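Monomethylamine methyltransferase MtmB1 (Methanosarcina barkeri, PDB 1NTH) catalyses transfer of the methyl group of monomethylamine to the corrinoid cofactor of its partner protein MtmC, a step of methanogenesis from methylamine. Local coordinates at residues N112-R116 with S323-L329; S209-I214 with D241-V245; T223-E229 with Y249-I255. All coordinates share one frame. Where two conformers were deposited one is given. Numbering follows the deposited sequence.

Contact 1: N112-R116 with S323-L329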
ATOM      1  N   ASN A 112     -22.062  -3.008  -2.584  1.00 15.96           N
ATOM      2  CA  ASN A 112     -22.139  -4.440  -2.822  1.00 16.89           C
ATOM      3  C   ASN A 112     -23.110  -4.746  -3.944  1.00 16.74           C
ATOM      4  O   ASN A 112     -24.226  -4.226  -3.974  1.00 17.73           O
ATOM      5  CB  ASN A 112     -22.603  -5.177  -1.565  1.00 17.92           C
ATOM      6  CG  ASN A 112     -21.658  -4.995  -0.404  1.00 20.99           C
ATOM      7  OD1 ASN A 112     -21.838  -4.101   0.426  1.00 23.15           O
ATOM      8  ND2 ASN A 112     -20.634  -5.834  -0.342  1.00 19.74           N
ATOM      9  N   VAL A 113     -22.677  -5.587  -4.873  1.00 15.47           N
ATOM     10  CA  VAL A 113     -23.526  -5.996  -5.981  1.00 15.44           C
ATOM     11  C   VAL A 113     -23.899  -7.452  -5.734  1.00 15.60           C
ATOM     12  O   VAL A 113     -23.038  -8.335  -5.766  1.00 16.41           O
ATOM     13  CB  VAL A 113     -22.793  -5.886  -7.333  1.00 15.61           C
ATOM     14  CG1 VAL A 113     -23.739  -6.294  -8.471  1.00 16.69           C
ATOM     15  CG2 VAL A 113     -22.296  -4.464  -7.539  1.00 17.40           C
ATOM     16  N   ARG A 114     -25.179  -7.690  -5.461  1.00 16.83           N
ATOM     17  CA  ARG A 114     -25.675  -9.037  -5.202  1.00 16.67           C
ATOM     18  C   ARG A 114     -26.849  -9.348  -6.127  1.00 16.84           C
ATOM     19  O   ARG A 114     -27.476  -8.442  -6.672  1.00 18.33           O
ATOM     20  CB  ARG A 114     -26.096  -9.168  -3.734  1.00 19.58           C
ATOM     21  CG  ARG A 114     -24.958  -8.868  -2.755  1.00 22.98           C
ATOM     22  CD  ARG A 114     -25.307  -9.272  -1.329  1.00 25.93           C
ATOM     23  NE  ARG A 114     -24.197  -9.036  -0.403  1.00 27.69           N
ATOM     24  CZ  ARG A 114     -24.105  -7.987   0.410  1.00 27.75           C
ATOM     25  NH1 ARG A 114     -25.060  -7.064   0.422  1.00 25.84           N
ATOM     26  NH2 ARG A 114     -23.058  -7.862   1.215  1.00 28.62           N
ATOM     27  N   LYS A 115     -27.143 -10.629  -6.303  1.00 17.35           N
ATOM     28  CA  LYS A 115     -28.224 -11.035  -7.196  1.00 17.42           C
ATOM     29  C   LYS A 115     -29.616 -10.528  -6.825  1.00 17.95           C
ATOM     30  O   LYS A 115     -29.973 -10.439  -5.645  1.00 18.37           O
ATOM     31  CB  LYS A 115     -28.273 -12.564  -7.314  1.00 19.13           C
ATOM     32  CG  LYS A 115     -29.354 -13.042  -8.282  1.00 21.77           C
ATOM     33  CD  LYS A 115     -29.426 -14.554  -8.400  1.00 25.19           C
ATOM     34  CE  LYS A 115     -30.522 -14.957  -9.388  1.00 24.53           C
ATOM     35  NZ  LYS A 115     -30.625 -16.435  -9.526  1.00 28.65           N
ATOM     36  N   ARG A 116     -30.392 -10.188  -7.852  1.00 17.92           N
ATOM     37  CA  ARG A 116     -31.773  -9.739  -7.684  1.00 17.91           C
ATOM     38  C   ARG A 116     -32.659 -10.692  -8.473  1.00 19.09           C
ATOM     39  O   ARG A 116     -32.272 -11.180  -9.534  1.00 19.00           O
ATOM     40  CB  ARG A 116     -31.981  -8.322  -8.234  1.00 17.31           C
ATOM     41  CG  ARG A 116     -31.360  -7.212  -7.406  1.00 17.23           C
ATOM     42  CD  ARG A 116     -31.754  -5.831  -7.935  1.00 15.93           C
ATOM     43  NE  ARG A 116     -33.176  -5.530  -7.738  1.00 16.26           N
ATOM     44  CZ  ARG A 116     -34.091  -5.514  -8.706  1.00 17.92           C
ATOM     45  NH1 ARG A 116     -33.747  -5.783  -9.962  1.00 15.59           N
ATOM     46  NH2 ARG A 116     -35.355  -5.226  -8.418  1.00 16.62           N
ATOM     47  N   SER A 323     -32.248 -14.625 -14.707  1.00 18.25           N
ATOM     48  CA  SER A 323     -32.375 -14.541 -13.250  1.00 20.22           C
ATOM     49  C   SER A 323     -33.006 -15.798 -12.667  1.00 20.78           C
ATOM     50  O   SER A 323     -32.655 -16.236 -11.572  1.00 20.71           O
ATOM     51  CB  SER A 323     -33.224 -13.332 -12.854  1.00 20.56           C
ATOM     52  OG  SER A 323     -32.609 -12.123 -13.258  1.00 23.73           O
ATOM     53  N   GLU A 324     -33.941 -16.377 -13.409  1.00 20.28           N
ATOM     54  CA  GLU A 324     -34.637 -17.571 -12.959  1.00 21.67           C
ATOM     55  C   GLU A 324     -33.802 -18.846 -13.006  1.00 21.31           C
ATOM     56  O   GLU A 324     -33.831 -19.643 -12.067  1.00 22.20           O
ATOM     57  CB  GLU A 324     -35.906 -17.776 -13.795  1.00 24.48           C
ATOM     58  CG  GLU A 324     -36.661 -19.064 -13.479  1.00 28.59           C
ATOM     59  CD  GLU A 324     -37.407 -19.003 -12.158  1.00 33.16           C
ATOM     60  OE1 GLU A 324     -37.778 -20.076 -11.637  1.00 36.43           O
ATOM     61  OE2 GLU A 324     -37.633 -17.885 -11.649  1.00 33.97           O
ATOM     62  N   PHE A 325     -33.042 -19.029 -14.082  1.00 20.19           N
ATOM     63  CA  PHE A 325     -32.268 -20.250 -14.250  1.00 20.34           C
ATOM     64  C   PHE A 325     -30.763 -20.217 -14.026  1.00 20.57           C
ATOM     65  O   PHE A 325     -30.111 -21.257 -14.119  1.00 20.24           O
ATOM     66  CB  PHE A 325     -32.568 -20.843 -15.630  1.00 21.92           C
ATOM     67  CG  PHE A 325     -34.029 -21.095 -15.857  1.00 22.26           C
ATOM     68  CD1 PHE A 325     -34.815 -20.161 -16.522  1.00 22.98           C
ATOM     69  CD2 PHE A 325     -34.635 -22.237 -15.342  1.00 24.27           C
ATOM     70  CE1 PHE A 325     -36.189 -20.354 -16.663  1.00 23.44           C
ATOM     71  CE2 PHE A 325     -36.006 -22.442 -15.477  1.00 24.66           C
ATOM     72  CZ  PHE A 325     -36.785 -21.497 -16.139  1.00 23.74           C
ATOM     73  N   THR A 326     -30.206 -19.044 -13.741  1.00 18.19           N
ATOM     74  CA  THR A 326     -28.770 -18.938 -13.486  1.00 17.98           C
ATOM     75  C   THR A 326     -28.525 -17.916 -12.390  1.00 17.43           C
ATOM     76  O   THR A 326     -29.451 -17.241 -11.932  1.00 19.23           O
ATOM     77  CB  THR A 326     -27.967 -18.467 -14.728  1.00 17.75           C
ATOM     78  OG1 THR A 326     -28.097 -17.046 -14.872  1.00 17.42           O
ATOM     79  CG2 THR A 326     -28.472 -19.145 -15.992  1.00 19.67           C
ATOM     80  N   ASP A 327     -27.266 -17.806 -11.983  1.00 17.28           N
ATOM     81  CA  ASP A 327     -26.871 -16.851 -10.962  1.00 18.22           C
ATOM     82  C   ASP A 327     -26.019 -15.757 -11.602  1.00 17.90           C
ATOM     83  O   ASP A 327     -25.307 -15.026 -10.917  1.00 17.70           O
ATOM     84  CB  ASP A 327     -26.091 -17.564  -9.858  1.00 20.83           C
ATOM     85  CG  ASP A 327     -26.985 -18.429  -8.988  1.00 25.03           C
ATOM     86  OD1 ASP A 327     -26.479 -19.407  -8.402  1.00 29.40           O
ATOM     87  OD2 ASP A 327     -28.191 -18.121  -8.879  1.00 26.87           O
ATOM     88  N   ILE A 328     -26.102 -15.648 -12.925  1.00 16.56           N
ATOM     89  CA  ILE A 328     -25.344 -14.643 -13.664  1.00 16.83           C
ATOM     90  C   ILE A 328     -25.788 -13.231 -13.292  1.00 15.62           C
ATOM     91  O   ILE A 328     -26.970 -12.905 -13.374  1.00 17.35           O
ATOM     92  CB  ILE A 328     -25.523 -14.823 -15.194  1.00 15.80           C
ATOM     93  CG1 ILE A 328     -24.933 -16.168 -15.627  1.00 16.95           C
ATOM     94  CG2 ILE A 328     -24.839 -13.680 -15.944  1.00 17.67           C
ATOM     95  CD1 ILE A 328     -25.176 -16.502 -17.099  1.00 17.54           C
ATOM     96  N   LEU A 329     -24.838 -12.396 -12.883  1.00 15.34           N
ATOM     97  CA  LEU A 329     -25.141 -11.012 -12.524  1.00 15.06           C
ATOM     98  C   LEU A 329     -25.190 -10.200 -13.816  1.00 15.40           C
ATOM     99  O   LEU A 329     -24.346 -10.381 -14.694  1.00 15.32           O
ATOM    100  CB  LEU A 329     -24.063 -10.461 -11.585  1.00 15.61           C
ATOM    101  CG  LEU A 329     -23.962 -11.193 -10.241  1.00 16.07           C
ATOM    102  CD1 LEU A 329     -22.700 -10.740  -9.502  1.00 15.53           C
ATOM    103  CD2 LEU A 329     -25.210 -10.922  -9.412  1.00 16.82           C
TER
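A lysine reaching backbone carbonyls and an aspartate, backed by a small apolar patch, makes this contact between the exit of the two-stranded hairpin 101-104/111-114 and the loop that leads from helix 309-325 into strand 330-333 of the TIM barrel. Lys115 carries most of it. With all four chi angles trans, its side chain runs out to the helix end, where NZ donates to Ser323 O at 2.9 Å and to Thr326 O at 2.8 Å and forms a salt bridge with Asp327 OD2 at 3.0 Å. A long cation suits this place, because the last turn of a helix leaves carbonyls without backbone donors. The chain leaves the helix at Thr326 in an ST turn: its OG1 accepts from Ile328 N at 3.1 Å and is also hydrogen-bonded to Ile322 O. Nearer the hairpin, Leu329 covers the base of the lysine, its CD2 4.1 Å from Lys115 CB, while Val113 points toward segment 323-329, its O 4.5 Å from Leu329 CD1, and packs on Phe102. Asp327 OD1 pairs with Lys100, so two lysines share the carboxylate, and three acceptors satisfy the Lys115 ammonium at a helix C-terminus.

Contact 2: S209-I214 with D241-V245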
ATOM      1  N   SER A 209      -8.810   0.560 -29.166  1.00 19.46           N
ATOM      2  CA  SER A 209      -7.904  -0.537 -29.494  1.00 18.35           C
ATOM      3  C   SER A 209      -7.552  -1.344 -28.256  1.00 19.02           C
ATOM      4  O   SER A 209      -7.778  -0.903 -27.128  1.00 19.66           O
ATOM      5  CB  SER A 209      -6.612   0.001 -30.107  1.00 19.26           C
ATOM      6  OG  SER A 209      -5.825   0.656 -29.125  1.00 19.06           O
ATOM      7  N   ALA A 210      -6.989  -2.527 -28.472  1.00 18.30           N
ATOM      8  CA  ALA A 210      -6.589  -3.381 -27.363  1.00 17.83           C
ATOM      9  C   ALA A 210      -5.507  -2.683 -26.546  1.00 18.54           C
ATOM     10  O   ALA A 210      -5.572  -2.660 -25.316  1.00 18.39           O
ATOM     11  CB  ALA A 210      -6.069  -4.717 -27.887  1.00 19.15           C
ATOM     12  N   GLN A 211      -4.518  -2.103 -27.220  1.00 17.01           N
ATOM     13  CA  GLN A 211      -3.442  -1.436 -26.497  1.00 17.29           C
ATOM     14  C   GLN A 211      -3.974  -0.268 -25.678  1.00 16.68           C
ATOM     15  O   GLN A 211      -3.501  -0.020 -24.569  1.00 17.55           O
ATOM     16  CB  GLN A 211      -2.335  -0.974 -27.455  1.00 17.17           C
ATOM     17  CG  GLN A 211      -2.717   0.124 -28.430  1.00 17.49           C
ATOM     18  CD  GLN A 211      -1.733   0.200 -29.581  1.00 19.27           C
ATOM     19  OE1 GLN A 211      -1.509  -0.794 -30.273  1.00 20.07           O
ATOM     20  NE2 GLN A 211      -1.140   1.370 -29.791  1.00 18.42           N
ATOM     21  N   GLY A 212      -4.969   0.436 -26.211  1.00 16.56           N
ATOM     22  CA  GLY A 212      -5.538   1.553 -25.479  1.00 15.97           C
ATOM     23  C   GLY A 212      -6.274   1.088 -24.233  1.00 16.60           C
ATOM     24  O   GLY A 212      -6.091   1.645 -23.147  1.00 16.53           O
ATOM     25  N   ASN A 213      -7.106   0.062 -24.375  1.00 15.69           N
ATOM     26  CA  ASN A 213      -7.859  -0.449 -23.236  1.00 16.24           C
ATOM     27  C   ASN A 213      -6.947  -1.034 -22.164  1.00 16.15           C
ATOM     28  O   ASN A 213      -7.183  -0.850 -20.969  1.00 17.81           O
ATOM     29  CB  ASN A 213      -8.867  -1.514 -23.684  1.00 18.28           C
ATOM     30  CG  ASN A 213      -9.956  -0.944 -24.574  1.00 21.93           C
ATOM     31  OD1 ASN A 213     -10.505   0.118 -24.289  1.00 20.38           O
ATOM     32  ND2 ASN A 213     -10.284  -1.655 -25.650  1.00 23.32           N
ATOM     33  N   ILE A 214      -5.902  -1.726 -22.597  1.00 15.56           N
ATOM     34  CA  ILE A 214      -4.965  -2.352 -21.670  1.00 14.36           C
ATOM     35  C   ILE A 214      -4.156  -1.339 -20.851  1.00 16.30           C
ATOM     36  O   ILE A 214      -3.708  -1.648 -19.746  1.00 16.27           O
ATOM     37  CB  ILE A 214      -4.037  -3.326 -22.447  1.00 15.57           C
ATOM     38  CG1 ILE A 214      -4.870  -4.523 -22.922  1.00 14.36           C
ATOM     39  CG2 ILE A 214      -2.875  -3.800 -21.569  1.00 15.20           C
ATOM     40  CD1 ILE A 214      -4.144  -5.462 -23.878  1.00 15.88           C
ATOM     41  N   ASP A 241      -8.852  -8.603 -30.605  1.00 19.36           N
ATOM     42  CA  ASP A 241      -8.462  -7.536 -29.683  1.00 21.44           C
ATOM     43  C   ASP A 241      -9.148  -7.766 -28.335  1.00 20.86           C
ATOM     44  O   ASP A 241      -8.522  -7.648 -27.278  1.00 20.45           O
ATOM     45  CB  ASP A 241      -8.869  -6.168 -30.242  1.00 23.78           C
ATOM     46  CG  ASP A 241      -7.739  -5.478 -30.989  1.00 28.07           C
ATOM     47  OD1 ASP A 241      -6.918  -6.181 -31.615  1.00 29.54           O
ATOM     48  OD2 ASP A 241      -7.677  -4.228 -30.957  1.00 31.07           O
ATOM     49  N   ALA A 242     -10.432  -8.107 -28.376  1.00 19.31           N
ATOM     50  CA  ALA A 242     -11.195  -8.349 -27.155  1.00 18.54           C
ATOM     51  C   ALA A 242     -10.625  -9.522 -26.361  1.00 18.60           C
ATOM     52  O   ALA A 242     -10.578  -9.489 -25.130  1.00 16.93           O
ATOM     53  CB  ALA A 242     -12.659  -8.614 -27.496  1.00 18.89           C
ATOM     54  N   ILE A 243     -10.193 -10.559 -27.069  1.00 17.37           N
ATOM     55  CA  ILE A 243      -9.635 -11.742 -26.423  1.00 17.05           C
ATOM     56  C   ILE A 243      -8.358 -11.411 -25.641  1.00 17.01           C
ATOM     57  O   ILE A 243      -8.133 -11.945 -24.548  1.00 17.11           O
ATOM     58  CB  ILE A 243      -9.347 -12.850 -27.475  1.00 17.31           C
ATOM     59  CG1 ILE A 243     -10.652 -13.240 -28.180  1.00 18.12           C
ATOM     60  CG2 ILE A 243      -8.731 -14.069 -26.809  1.00 19.01           C
ATOM     61  CD1 ILE A 243     -11.744 -13.735 -27.252  1.00 20.82           C
ATOM     62  N   SER A 244      -7.524 -10.533 -26.194  1.00 17.39           N
ATOM     63  CA  SER A 244      -6.297 -10.134 -25.507  1.00 17.32           C
ATOM     64  C   SER A 244      -6.629  -9.231 -24.328  1.00 16.54           C
ATOM     65  O   SER A 244      -5.976  -9.297 -23.289  1.00 16.39           O
ATOM     66  CB  SER A 244      -5.346  -9.406 -26.460  1.00 18.61           C
ATOM     67  OG  SER A 244      -4.646 -10.337 -27.262  1.00 20.40           O
ATOM     68  N   VAL A 245      -7.640  -8.384 -24.488  1.00 15.27           N
ATOM     69  CA  VAL A 245      -8.039  -7.491 -23.402  1.00 15.44           C
ATOM     70  C   VAL A 245      -8.540  -8.322 -22.221  1.00 14.94           C
ATOM     71  O   VAL A 245      -8.251  -8.012 -21.057  1.00 15.00           O
ATOM     72  CB  VAL A 245      -9.137  -6.505 -23.863  1.00 16.08           C
ATOM     73  CG1 VAL A 245      -9.726  -5.777 -22.666  1.00 18.70           C
ATOM     74  CG2 VAL A 245      -8.542  -5.494 -24.832  1.00 17.93           C
TER
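Val245, Ala210 and Asp241 have the most surface buried where the short helix 210-214 lies beside the start of helix 240-251. The two segments run nearly parallel, their axes 9.4 Å apart at closest approach and crossing at -23°. Ala210 points toward the partner helix, and its small side chain lets the first turn come close: its CA is 5.1 Å from that of Asp241. Val245, one turn beyond Asp241, sets CG2 4.0 Å from Ala210 CB and 4.3 Å from Ile214 CG1; a branched, compact side chain fills this space without holding the helices apart. Asp241 adds the polar link. Its OD2 accepts from Ala210 N at 3.1 Å, and an acidic group suits a helix N-terminus, where the first amides have no carbonyl of a preceding turn to bind. Ser209 serves the same end from the N-cap position, its OG accepting from Gly212 N at 3.0 Å while also bonding to Glu176. Around the pair, Ile243 packs on Cys9 and Phe12 of helix 9-18 of the same chain, while Gln211 and Ser244 meet the fourth subunit of the hexamer, with strand 227-231 falling between the two helices in sequence.

Contact 3: T223-E229 with Y249-I255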
ATOM      1  N   THR A 223      -8.843   0.583 -11.350  1.00 15.21           N
ATOM      2  CA  THR A 223      -8.240  -0.422 -10.481  1.00 15.61           C
ATOM      3  C   THR A 223      -9.157  -1.646 -10.441  1.00 15.58           C
ATOM      4  O   THR A 223     -10.222  -1.644 -11.063  1.00 14.21           O
ATOM      5  CB  THR A 223      -8.016   0.122  -9.051  0.50 16.91           C
ATOM      6  OG1 THR A 223      -7.248  -0.824  -8.297  0.50 17.09           O
ATOM      7  CG2 THR A 223      -9.344   0.370  -8.355  0.50 19.01           C
ATOM      8  N   CYS A 224      -8.767  -2.684  -9.707  1.00 15.24           N
ATOM      9  CA  CYS A 224      -9.563  -3.909  -9.684  1.00 16.66           C
ATOM     10  C   CYS A 224     -10.993  -3.789  -9.167  1.00 16.03           C
ATOM     11  O   CYS A 224     -11.812  -4.663  -9.443  1.00 17.47           O
ATOM     12  CB  CYS A 224      -8.822  -5.017  -8.922  0.80 16.90           C
ATOM     13  SG  CYS A 224      -8.650  -4.737  -7.153  0.80 21.29           S
ATOM     14  N   THR A 225     -11.295  -2.722  -8.432  1.00 14.65           N
ATOM     15  CA  THR A 225     -12.633  -2.512  -7.890  1.00 14.73           C
ATOM     16  C   THR A 225     -13.553  -1.745  -8.842  1.00 15.31           C
ATOM     17  O   THR A 225     -14.644  -1.312  -8.457  1.00 15.68           O
ATOM     18  CB  THR A 225     -12.569  -1.766  -6.550  1.00 15.33           C
ATOM     19  OG1 THR A 225     -11.720  -0.623  -6.684  1.00 16.99           O
ATOM     20  CG2 THR A 225     -12.017  -2.679  -5.467  1.00 17.14           C
ATOM     21  N   ASP A 226     -13.097  -1.568 -10.079  1.00 13.95           N
ATOM     22  CA  ASP A 226     -13.889  -0.899 -11.105  1.00 14.19           C
ATOM     23  C   ASP A 226     -14.299  -1.964 -12.116  1.00 14.57           C
ATOM     24  O   ASP A 226     -13.635  -2.994 -12.228  1.00 15.54           O
ATOM     25  CB  ASP A 226     -13.063   0.165 -11.832  1.00 13.92           C
ATOM     26  CG  ASP A 226     -12.623   1.289 -10.920  1.00 15.30           C
ATOM     27  OD1 ASP A 226     -13.476   1.822 -10.176  1.00 15.32           O
ATOM     28  OD2 ASP A 226     -11.430   1.643 -10.960  1.00 16.27           O
ATOM     29  N   SER A 227     -15.388  -1.723 -12.843  1.00 13.89           N
ATOM     30  CA  SER A 227     -15.839  -2.677 -13.857  1.00 13.49           C
ATOM     31  C   SER A 227     -15.056  -2.438 -15.143  1.00 13.52           C
ATOM     32  O   SER A 227     -15.030  -1.321 -15.657  1.00 14.64           O
ATOM     33  CB  SER A 227     -17.337  -2.516 -14.132  1.00 13.24           C
ATOM     34  OG  SER A 227     -18.115  -2.944 -13.026  1.00 14.82           O
ATOM     35  N   HIS A 228     -14.429  -3.498 -15.654  1.00 13.40           N
ATOM     36  CA  HIS A 228     -13.617  -3.436 -16.869  1.00 14.21           C
ATOM     37  C   HIS A 228     -14.389  -3.991 -18.046  1.00 13.30           C
ATOM     38  O   HIS A 228     -14.751  -5.161 -18.086  1.00 14.60           O
ATOM     39  CB  HIS A 228     -12.323  -4.208 -16.647  1.00 13.54           C
ATOM     40  CG  HIS A 228     -11.482  -3.620 -15.563  1.00 15.56           C
ATOM     41  ND1 HIS A 228     -10.255  -3.042 -15.798  1.00 18.11           N
ATOM     42  CD2 HIS A 228     -11.737  -3.444 -14.245  1.00 12.80           C
ATOM     43  CE1 HIS A 228      -9.792  -2.529 -14.672  1.00 13.08           C
ATOM     44  NE2 HIS A 228     -10.673  -2.760 -13.715  1.00 17.86           N
ATOM     45  N   GLU A 229     -14.608  -3.121 -19.018  1.00 14.37           N
ATOM     46  CA  GLU A 229     -15.409  -3.440 -20.180  1.00 16.75           C
ATOM     47  C   GLU A 229     -14.758  -4.176 -21.338  1.00 15.94           C
ATOM     48  O   GLU A 229     -13.661  -3.839 -21.782  1.00 17.27           O
ATOM     49  CB  GLU A 229     -16.010  -2.136 -20.691  0.85 17.65           C
ATOM     50  CG  GLU A 229     -16.893  -2.249 -21.904  0.85 20.61           C
ATOM     51  CD  GLU A 229     -17.304  -0.878 -22.388  0.85 23.72           C
ATOM     52  OE1 GLU A 229     -16.743  -0.410 -23.405  0.85 24.97           O
ATOM     53  OE2 GLU A 229     -18.170  -0.261 -21.732  0.85 23.09           O
ATOM     54  N   TYR A 249      -7.332  -8.280 -18.244  1.00 13.62           N
ATOM     55  CA  TYR A 249      -8.204  -8.056 -17.088  1.00 13.33           C
ATOM     56  C   TYR A 249      -8.068  -9.208 -16.088  1.00 13.21           C
ATOM     57  O   TYR A 249      -7.962  -8.987 -14.879  1.00 15.25           O
ATOM     58  CB  TYR A 249      -9.670  -7.948 -17.528  1.00 12.79           C
ATOM     59  CG  TYR A 249     -10.033  -6.724 -18.351  1.00 12.36           C
ATOM     60  CD1 TYR A 249     -11.199  -6.718 -19.118  1.00 13.79           C
ATOM     61  CD2 TYR A 249      -9.249  -5.568 -18.342  1.00 12.12           C
ATOM     62  CE1 TYR A 249     -11.583  -5.597 -19.855  1.00 14.91           C
ATOM     63  CE2 TYR A 249      -9.626  -4.429 -19.084  1.00 12.81           C
ATOM     64  CZ  TYR A 249     -10.796  -4.460 -19.834  1.00 14.37           C
ATOM     65  OH  TYR A 249     -11.193  -3.355 -20.562  1.00 17.09           O
ATOM     66  N   LYS A 250      -8.076 -10.439 -16.594  1.00 13.98           N
ATOM     67  CA  LYS A 250      -7.948 -11.615 -15.737  1.00 14.30           C
ATOM     68  C   LYS A 250      -6.613 -11.601 -15.007  1.00 14.28           C
ATOM     69  O   LYS A 250      -6.549 -11.886 -13.810  1.00 15.23           O
ATOM     70  CB  LYS A 250      -8.048 -12.895 -16.572  1.00 14.52           C
ATOM     71  CG  LYS A 250      -9.442 -13.171 -17.128  1.00 16.19           C
ATOM     72  CD  LYS A 250      -9.406 -14.223 -18.231  1.00 20.11           C
ATOM     73  CE  LYS A 250      -8.956 -15.590 -17.727  1.00 23.32           C
ATOM     74  NZ  LYS A 250      -9.933 -16.183 -16.768  1.00 24.53           N
ATOM     75  N   GLY A 251      -5.554 -11.258 -15.734  1.00 13.98           N
ATOM     76  CA  GLY A 251      -4.223 -11.229 -15.147  1.00 13.70           C
ATOM     77  C   GLY A 251      -4.013 -10.176 -14.079  1.00 14.06           C
ATOM     78  O   GLY A 251      -3.028 -10.241 -13.340  1.00 15.32           O
ATOM     79  N   ASN A 252      -4.929  -9.213 -14.000  1.00 13.47           N
ATOM     80  CA  ASN A 252      -4.857  -8.133 -13.012  1.00 13.85           C
ATOM     81  C   ASN A 252      -5.913  -8.301 -11.912  1.00 14.50           C
ATOM     82  O   ASN A 252      -6.048  -7.443 -11.038  1.00 15.91           O
ATOM     83  CB  ASN A 252      -5.060  -6.769 -13.695  1.00 14.66           C
ATOM     84  CG  ASN A 252      -3.786  -6.226 -14.338  1.00 16.88           C
ATOM     85  OD1 ASN A 252      -2.777  -6.920 -14.438  1.00 18.07           O
ATOM     86  ND2 ASN A 252      -3.839  -4.974 -14.786  1.00 17.95           N
ATOM     87  N   SER A 253      -6.665  -9.397 -11.961  1.00 13.74           N
ATOM     88  CA  SER A 253      -7.720  -9.660 -10.981  1.00 13.50           C
ATOM     89  C   SER A 253      -8.781  -8.552 -11.017  1.00 14.49           C
ATOM     90  O   SER A 253      -9.334  -8.165  -9.986  1.00 13.28           O
ATOM     91  CB  SER A 253      -7.126  -9.773  -9.567  1.00 16.15           C
ATOM     92  OG  SER A 253      -8.002 -10.479  -8.694  1.00 16.43           O
ATOM     93  N   ASP A 254      -9.061  -8.047 -12.216  1.00 13.33           N
ATOM     94  CA  ASP A 254     -10.056  -6.991 -12.403  1.00 14.41           C
ATOM     95  C   ASP A 254     -11.481  -7.530 -12.502  1.00 13.65           C
ATOM     96  O   ASP A 254     -11.710  -8.619 -13.035  1.00 14.14           O
ATOM     97  CB  ASP A 254      -9.802  -6.210 -13.705  1.00 14.50           C
ATOM     98  CG  ASP A 254      -8.571  -5.334 -13.655  1.00 16.22           C
ATOM     99  OD1 ASP A 254      -8.248  -4.798 -12.574  1.00 16.07           O
ATOM    100  OD2 ASP A 254      -7.940  -5.153 -14.718  1.00 16.14           O
ATOM    101  N   ILE A 255     -12.443  -6.763 -11.994  1.00 12.70           N
ATOM    102  CA  ILE A 255     -13.845  -7.147 -12.125  1.00 13.40           C
ATOM    103  C   ILE A 255     -14.118  -6.940 -13.612  1.00 12.36           C
ATOM    104  O   ILE A 255     -13.851  -5.862 -14.150  1.00 14.79           O
ATOM    105  CB  ILE A 255     -14.765  -6.218 -11.298  1.00 14.38           C
ATOM    106  CG1 ILE A 255     -14.580  -6.493  -9.803  0.60 15.22           C
ATOM    107  CG2 ILE A 255     -16.220  -6.421 -11.714  1.00 13.38           C
ATOM    108  CD1 ILE A 255     -14.929  -7.902  -9.384  0.60 12.94           C
TER
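Thr223 opens a type I turn closed by Asp226, and its O also accepts from His228 NE2 at 2.9 Å. Cys224 packs against the Schellman motif ending helix 240-251, its CB 3.4 Å from Ser253 O, and its own O receives a weak bond from Ile255 N at 3.4 Å. Asp226 OD2 forms a salt bridge with Lys188 and also accepts from Thr223 N at 2.8 Å. Beyond Ser227, which bonds to Trp293, His228 joins the strands: its N donates to Ile255 O at 2.9 Å. Asp254 covers one imidazole face, its CB 3.5 Å from the ring centroid. The edge of the His228 ring points at the Tyr249 face, centroids 5.0 Å apart, and His228 CB makes a CH-pi contact 3.4 Å from the Tyr249 centroid. Glu229 O accepts from Tyr249 OH at 2.8 Å, and Glu229 OE2 bonds to the pyrrolysine at position 202. In this beta-alpha-beta unit of the TIM barrel, one firm and one weak backbone bond and buried His228/Tyr249 packing hold the strands, with the phenol hydroxyl satisfied.

In the fold
All three contacts are largely buried, but they serve different parts of the barrel. Contacts 2 and 3 share helix 240-251, one at its start and the other at its end; their centres lie 13 Å apart, their segments alternate along the chain, and both touch the fourth subunit. Contact 1 encloses both in sequence yet lies apart, its centre 27 Å from that of contact 2 and 19 Å from that of contact 3. The chemistry follows position: contact 2 is mainly apolar helix packing with one carboxylate at a helix start, contact 1 places a lysine at a helix end, and contact 3, alone in joining neighbouring barrel strands, relies on one firm and one weak backbone bond and on aromatic packing.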